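Long-range contact in sporozoite-specific SAG protein (Toxoplasma gondii, PDB 2WNK), which is a SAG2-related surface antigen of the sporozoite stage that probably takes part in attachment to host cells: residues I35-T49 against E56-Q70. Numbering follows the deposited sequence.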
loop_
_atom_site.group_PDB
_atom_site.type_symbol
_atom_site.label_atom_id
_atom_site.label_comp_id
_atom_site.label_asym_id
_atom_site.label_seq_id
_atom_site.Cartn_x
_atom_site.Cartn_y
_atom_site.Cartn_z
ATOM N N ILE A 35 3.693 -14.034 -21.636
ATOM C CA ILE A 35 2.736 -13.019 -21.139
ATOM C C ILE A 35 2.150 -12.170 -22.276
ATOM O O ILE A 35 2.811 -11.924 -23.311
ATOM C CB ILE A 35 3.381 -12.058 -20.086
ATOM C CG1 ILE A 35 2.302 -11.269 -19.312
ATOM C CG2 ILE A 35 4.312 -11.112 -20.768
ATOM C CD1 ILE A 35 2.905 -10.369 -18.168
ATOM N N LYS A 36 0.907 -11.735 -22.078
ATOM C CA LYS A 36 0.240 -10.789 -22.969
ATOM C C LYS A 36 -0.234 -9.621 -22.132
ATOM O O LYS A 36 -0.770 -9.838 -21.055
ATOM C CB LYS A 36 -0.987 -11.433 -23.599
ATOM C CG LYS A 36 -1.698 -10.472 -24.536
ATOM C CD LYS A 36 -2.256 -11.213 -25.701
ATOM C CE LYS A 36 -2.334 -10.306 -26.929
ATOM N NZ LYS A 36 -3.600 -9.556 -26.847
ATOM N N PRO A 37 -0.005 -8.376 -22.583
ATOM C CA PRO A 37 0.629 -7.958 -23.839
ATOM C C PRO A 37 2.073 -8.424 -23.909
ATOM O O PRO A 37 2.739 -8.572 -22.870
ATOM C CB PRO A 37 0.637 -6.420 -23.741
ATOM C CG PRO A 37 -0.419 -6.086 -22.711
ATOM C CD PRO A 37 -0.318 -7.218 -21.717
ATOM N N ALA A 38 2.553 -8.599 -25.138
ATOM C CA ALA A 38 3.945 -8.996 -25.386
ATOM C C ALA A 38 4.913 -8.182 -24.530
ATOM O O ALA A 38 4.830 -6.945 -24.491
ATOM C CB ALA A 38 4.271 -8.841 -26.889
ATOM N N TYR A 39 5.811 -8.862 -23.818
ATOM C CA TYR A 39 6.609 -8.163 -22.812
ATOM C C TYR A 39 7.620 -7.173 -23.413
ATOM O O TYR A 39 8.484 -7.571 -24.224
ATOM C CB TYR A 39 7.333 -9.112 -21.831
ATOM C CG TYR A 39 8.159 -8.257 -20.898
ATOM C CD1 TYR A 39 9.528 -8.130 -21.072
ATOM C CD2 TYR A 39 7.548 -7.474 -19.930
ATOM C CE1 TYR A 39 10.283 -7.324 -20.262
ATOM C CE2 TYR A 39 8.290 -6.637 -19.117
ATOM C CZ TYR A 39 9.663 -6.570 -19.289
ATOM O OH TYR A 39 10.407 -5.740 -18.497
ATOM N N GLU A 40 7.509 -5.898 -23.029
ATOM C CA GLU A 40 8.555 -4.876 -23.262
ATOM C C GLU A 40 8.957 -4.192 -21.943
ATOM O O GLU A 40 8.142 -4.050 -21.032
ATOM C CB GLU A 40 8.069 -3.807 -24.235
ATOM C CG GLU A 40 7.440 -4.351 -25.493
ATOM C CD GLU A 40 8.433 -4.470 -26.610
ATOM O OE1 GLU A 40 8.215 -5.296 -27.522
ATOM O OE2 GLU A 40 9.445 -3.733 -26.571
ATOM N N ALA A 41 10.218 -3.771 -21.822
ATOM C CA ALA A 41 10.700 -3.206 -20.564
ATOM C C ALA A 41 10.492 -1.696 -20.488
ATOM O O ALA A 41 10.292 -1.040 -21.505
ATOM C CB ALA A 41 12.199 -3.570 -20.330
ATOM N N GLY A 42 10.495 -1.170 -19.267
ATOM C CA GLY A 42 10.497 0.272 -19.029
ATOM C C GLY A 42 9.376 1.085 -19.649
ATOM O O GLY A 42 8.185 0.781 -19.482
ATOM N N ASP A 43 9.757 2.133 -20.366
ATOM C CA ASP A 43 8.806 3.088 -20.928
ATOM C C ASP A 43 7.796 2.435 -21.867
ATOM O O ASP A 43 6.688 2.942 -22.042
ATOM C CB ASP A 43 9.574 4.179 -21.680
ATOM C CG ASP A 43 8.905 5.538 -21.599
ATOM O OD1 ASP A 43 7.847 5.664 -20.954
ATOM O OD2 ASP A 43 9.449 6.499 -22.178
ATOM N N SER A 44 8.174 1.303 -22.457
ATOM C CA SER A 44 7.380 0.674 -23.524
ATOM C C SER A 44 6.369 -0.382 -23.064
ATOM O O SER A 44 5.600 -0.881 -23.891
ATOM C CB SER A 44 8.286 -0.002 -24.566
ATOM O OG SER A 44 9.118 0.923 -25.257
ATOM N N THR A 45 6.414 -0.754 -21.783
ATOM C CA THR A 45 5.610 -1.861 -21.240
ATOM C C THR A 45 4.137 -1.600 -21.449
ATOM O O THR A 45 3.694 -0.473 -21.234
ATOM C CB THR A 45 5.819 -1.986 -19.723
ATOM O OG1 THR A 45 7.209 -2.242 -19.480
ATOM C CG2 THR A 45 5.008 -3.141 -19.146
ATOM N N LYS A 46 3.392 -2.638 -21.844
ATOM C CA LYS A 46 1.948 -2.512 -21.998
ATOM C C LYS A 46 1.207 -3.410 -21.005
ATOM O O LYS A 46 1.773 -4.406 -20.506
ATOM C CB LYS A 46 1.529 -2.848 -23.430
ATOM C CG LYS A 46 2.197 -1.951 -24.470
ATOM C CD LYS A 46 1.470 -2.033 -25.812
ATOM C CE LYS A 46 0.159 -1.247 -25.770
ATOM N NZ LYS A 46 -0.660 -1.380 -27.023
ATOM N N VAL A 47 -0.044 -3.067 -20.714
ATOM C CA VAL A 47 -0.882 -3.893 -19.836
ATOM C C VAL A 47 -2.211 -4.065 -20.541
ATOM O O VAL A 47 -2.580 -3.237 -21.372
ATOM C CB VAL A 47 -1.159 -3.227 -18.497
ATOM C CG1 VAL A 47 0.199 -2.952 -17.766
ATOM C CG2 VAL A 47 -1.982 -1.915 -18.705
ATOM N N CYS A 48 -2.965 -5.104 -20.180
ATOM C CA CYS A 48 -4.372 -5.182 -20.650
ATOM C C CYS A 48 -5.275 -4.404 -19.701
ATOM O O CYS A 48 -4.960 -4.239 -18.516
ATOM C CB CYS A 48 -4.819 -6.621 -20.797
ATOM S SG CYS A 48 -3.826 -7.403 -22.045
ATOM N N THR A 49 -6.381 -3.890 -20.238
ATOM C CA THR A 49 -7.304 -3.132 -19.429
ATOM C C THR A 49 -8.663 -3.821 -19.347
ATOM O O THR A 49 -9.604 -3.296 -18.768
ATOM C CB THR A 49 -7.454 -1.682 -19.969
ATOM O OG1 THR A 49 -7.811 -1.766 -21.370
ATOM C CG2 THR A 49 -6.120 -0.928 -19.746
ATOM N N GLU A 56 -5.773 -2.753 -24.577
ATOM C CA GLU A 56 -4.462 -2.598 -23.944
ATOM C C GLU A 56 -4.080 -1.147 -23.874
ATOM O O GLU A 56 -4.522 -0.325 -24.690
ATOM C CB GLU A 56 -3.369 -3.239 -24.790
ATOM C CG GLU A 56 -3.516 -4.667 -25.067
ATOM C CD GLU A 56 -2.422 -5.134 -26.021
ATOM O OE1 GLU A 56 -1.553 -4.299 -26.386
ATOM O OE2 GLU A 56 -2.422 -6.323 -26.368
ATOM N N ALA A 57 -3.179 -0.842 -22.958
ATOM C CA ALA A 57 -2.647 0.519 -22.869
ATOM C C ALA A 57 -1.183 0.452 -22.432
ATOM O O ALA A 57 -0.760 -0.544 -21.869
ATOM C CB ALA A 57 -3.433 1.282 -21.847
ATOM N N ALA A 58 -0.416 1.522 -22.684
ATOM C CA ALA A 58 0.919 1.620 -22.105
ATOM C C ALA A 58 0.812 1.726 -20.594
ATOM O O ALA A 58 -0.030 2.473 -20.053
ATOM C CB ALA A 58 1.662 2.838 -22.674
ATOM N N LEU A 59 1.678 1.004 -19.902
ATOM C CA LEU A 59 1.674 1.028 -18.456
ATOM C C LEU A 59 1.747 2.454 -17.865
ATOM O O LEU A 59 1.068 2.751 -16.879
ATOM C CB LEU A 59 2.809 0.154 -17.909
ATOM C CG LEU A 59 2.993 0.220 -16.394
ATOM C CD1 LEU A 59 1.774 -0.294 -15.635
ATOM C CD2 LEU A 59 4.218 -0.596 -15.998
ATOM N N LYS A 60 2.589 3.331 -18.412
ATOM C CA LYS A 60 2.734 4.668 -17.795
ATOM C C LYS A 60 1.514 5.566 -17.935
ATOM O O LYS A 60 1.413 6.595 -17.244
ATOM C CB LYS A 60 3.950 5.424 -18.307
ATOM C CG LYS A 60 4.300 5.166 -19.741
ATOM C CD LYS A 60 5.160 3.903 -19.769
ATOM C CE LYS A 60 5.705 3.519 -18.358
ATOM N NZ LYS A 60 6.126 2.073 -18.201
ATOM N N ASP A 61 0.628 5.191 -18.848
ATOM C CA ASP A 61 -0.636 5.897 -19.090
ATOM C C ASP A 61 -1.766 5.380 -18.214
ATOM O O ASP A 61 -2.885 5.947 -18.229
ATOM C CB ASP A 61 -1.044 5.716 -20.545
ATOM C CG ASP A 61 -0.168 6.486 -21.480
ATOM O OD1 ASP A 61 0.373 7.526 -21.044
ATOM O OD2 ASP A 61 -0.033 6.060 -22.645
ATOM N N VAL A 62 -1.520 4.273 -17.514
ATOM C CA VAL A 62 -2.500 3.757 -16.540
ATOM C C VAL A 62 -2.008 3.863 -15.108
ATOM O O VAL A 62 -2.750 4.229 -14.198
ATOM C CB VAL A 62 -2.887 2.307 -16.861
ATOM C CG1 VAL A 62 -3.887 1.797 -15.855
ATOM C CG2 VAL A 62 -3.477 2.263 -18.224
ATOM N N LEU A 63 -0.731 3.551 -14.910
ATOM C CA LEU A 63 -0.073 3.746 -13.631
ATOM C C LEU A 63 1.208 4.528 -13.912
ATOM O O LEU A 63 2.170 3.989 -14.463
ATOM C CB LEU A 63 0.254 2.393 -12.985
ATOM C CG LEU A 63 -0.930 1.510 -12.595
ATOM C CD1 LEU A 63 -0.397 0.129 -12.200
ATOM C CD2 LEU A 63 -1.718 2.128 -11.445
ATOM N N LYS A 64 1.202 5.799 -13.535
ATOM C CA LYS A 64 2.225 6.751 -13.957
ATOM C C LYS A 64 3.629 6.479 -13.411
ATOM O O LYS A 64 4.616 6.915 -14.015
ATOM C CB LYS A 64 1.813 8.172 -13.568
ATOM C CG LYS A 64 0.446 8.617 -14.056
ATOM C CD LYS A 64 0.444 8.950 -15.546
ATOM C CE LYS A 64 -0.760 9.830 -15.907
ATOM N NZ LYS A 64 -2.064 9.302 -15.374
ATOM N N SER A 65 3.733 5.818 -12.262
ATOM C CA SER A 65 5.047 5.494 -11.717
ATOM C C SER A 65 5.095 4.028 -11.289
ATOM O O SER A 65 4.962 3.699 -10.124
ATOM C CB SER A 65 5.455 6.441 -10.568
ATOM O OG SER A 65 4.366 6.734 -9.719
ATOM N N ALA A 66 5.236 3.152 -12.270
ATOM C CA ALA A 66 5.217 1.725 -12.035
ATOM C C ALA A 66 6.153 1.097 -13.057
ATOM O O ALA A 66 6.516 1.734 -14.044
ATOM C CB ALA A 66 3.826 1.197 -12.214
ATOM N N SER A 67 6.548 -0.141 -12.805
ATOM C CA SER A 67 7.334 -0.874 -13.770
ATOM C C SER A 67 7.049 -2.360 -13.658
ATOM O O SER A 67 6.714 -2.830 -12.580
ATOM C CB SER A 67 8.822 -0.617 -13.501
ATOM O OG SER A 67 9.148 -1.039 -12.192
ATOM N N LEU A 68 7.199 -3.079 -14.778
ATOM C CA LEU A 68 7.103 -4.527 -14.819
ATOM C C LEU A 68 8.453 -5.073 -15.279
ATOM O O LEU A 68 8.959 -4.652 -16.328
ATOM C CB LEU A 68 6.058 -4.973 -15.857
ATOM C CG LEU A 68 5.619 -6.437 -15.904
ATOM C CD1 LEU A 68 4.816 -6.888 -14.652
ATOM C CD2 LEU A 68 4.791 -6.629 -17.168
ATOM N N ALA A 69 8.991 -6.023 -14.517
ATOM C CA ALA A 69 10.214 -6.759 -14.897
ATOM C C ALA A 69 9.865 -8.200 -15.224
ATOM O O ALA A 69 8.865 -8.726 -14.747
ATOM C CB ALA A 69 11.244 -6.711 -13.778
ATOM N N GLN A 70 10.702 -8.830 -16.049
ATOM C CA GLN A 70 10.510 -10.211 -16.462
ATOM C C GLN A 70 11.801 -10.969 -16.228
ATOM O O GLN A 70 12.879 -10.434 -16.472
ATOM C CB GLN A 70 10.206 -10.263 -17.955
ATOM C CG GLN A 70 9.995 -11.667 -18.494
ATOM C CD GLN A 70 9.865 -11.715 -20.027
ATOM O OE1 GLN A 70 10.860 -11.642 -20.748
ATOM N NE2 GLN A 70 8.650 -11.871 -20.518
HETATM O O HOH W 1 12.740 -7.123 -17.030
HETATM O O HOH W 2 10.912 -2.404 -16.753
HETATM O O HOH W 3 8.059 -1.356 -16.985
HETATM O O HOH W 4 -7.162 0.149 -22.918
#
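Y39 lays its ring along strand 66-70, with CB of Q70 over the ring face in a CH-pi contact, 3.8 Å from the centroid. With CG anti to the backbone N (chi1 177°), the ring reaches across to the strand, where its hydroxyl donates to O of L68 (OH to O, 2.8 Å), which lies at the ring edge. The same OH accepts from a water bound to N of Q70. Tyrosine suits this place because its ring packs on aliphatic carbons while its hydroxyl meets strand backbone. L68, a branched apolar residue, slides past the ring, CD2 lying 4.0 Å from CD2 of Y39 and its CB facing CG2 of T45. OG1 of T45 donates to O of E40 and accepts from a water that in turn takes the N-H of L68, tying the turn to strand 66-72. K60 bends at chi2 and chi3 to bring NZ to O of G42 (2.7 Å) from above the carbonyl plane, and T45 N reaches the same oxygen from the other face; the positive phi of G42 suits glycine.

Toward strand 56-58, V47 and A57 form an antiparallel hydrogen-bonded pair (V47 N to A57 O and A57 N to V47 O, both 2.9 Å), and L59 N continues with a nearly straight bond to T45 O (174°). V47 CG1 packs against CD1 of L59. On the face shared by C48 and E56, the extended glutamate passes P37 and shares its carboxylate between two lysines, whose positive charges it would partly offset: OE1 forms a salt bridge with NZ of K46 at 3.1 Å, and OE2 a weak one, 3.5 Å, with NZ of K36.

V47 of the hairpin 46-48/56-58, braced by the C48-C53 disulfide, and V62 after it lie against strand 94-101; L68 and Q70 pack on strand 80-86 of their own sheet, and I35 touches F98 and F82, one in each sheet of this SRS domain.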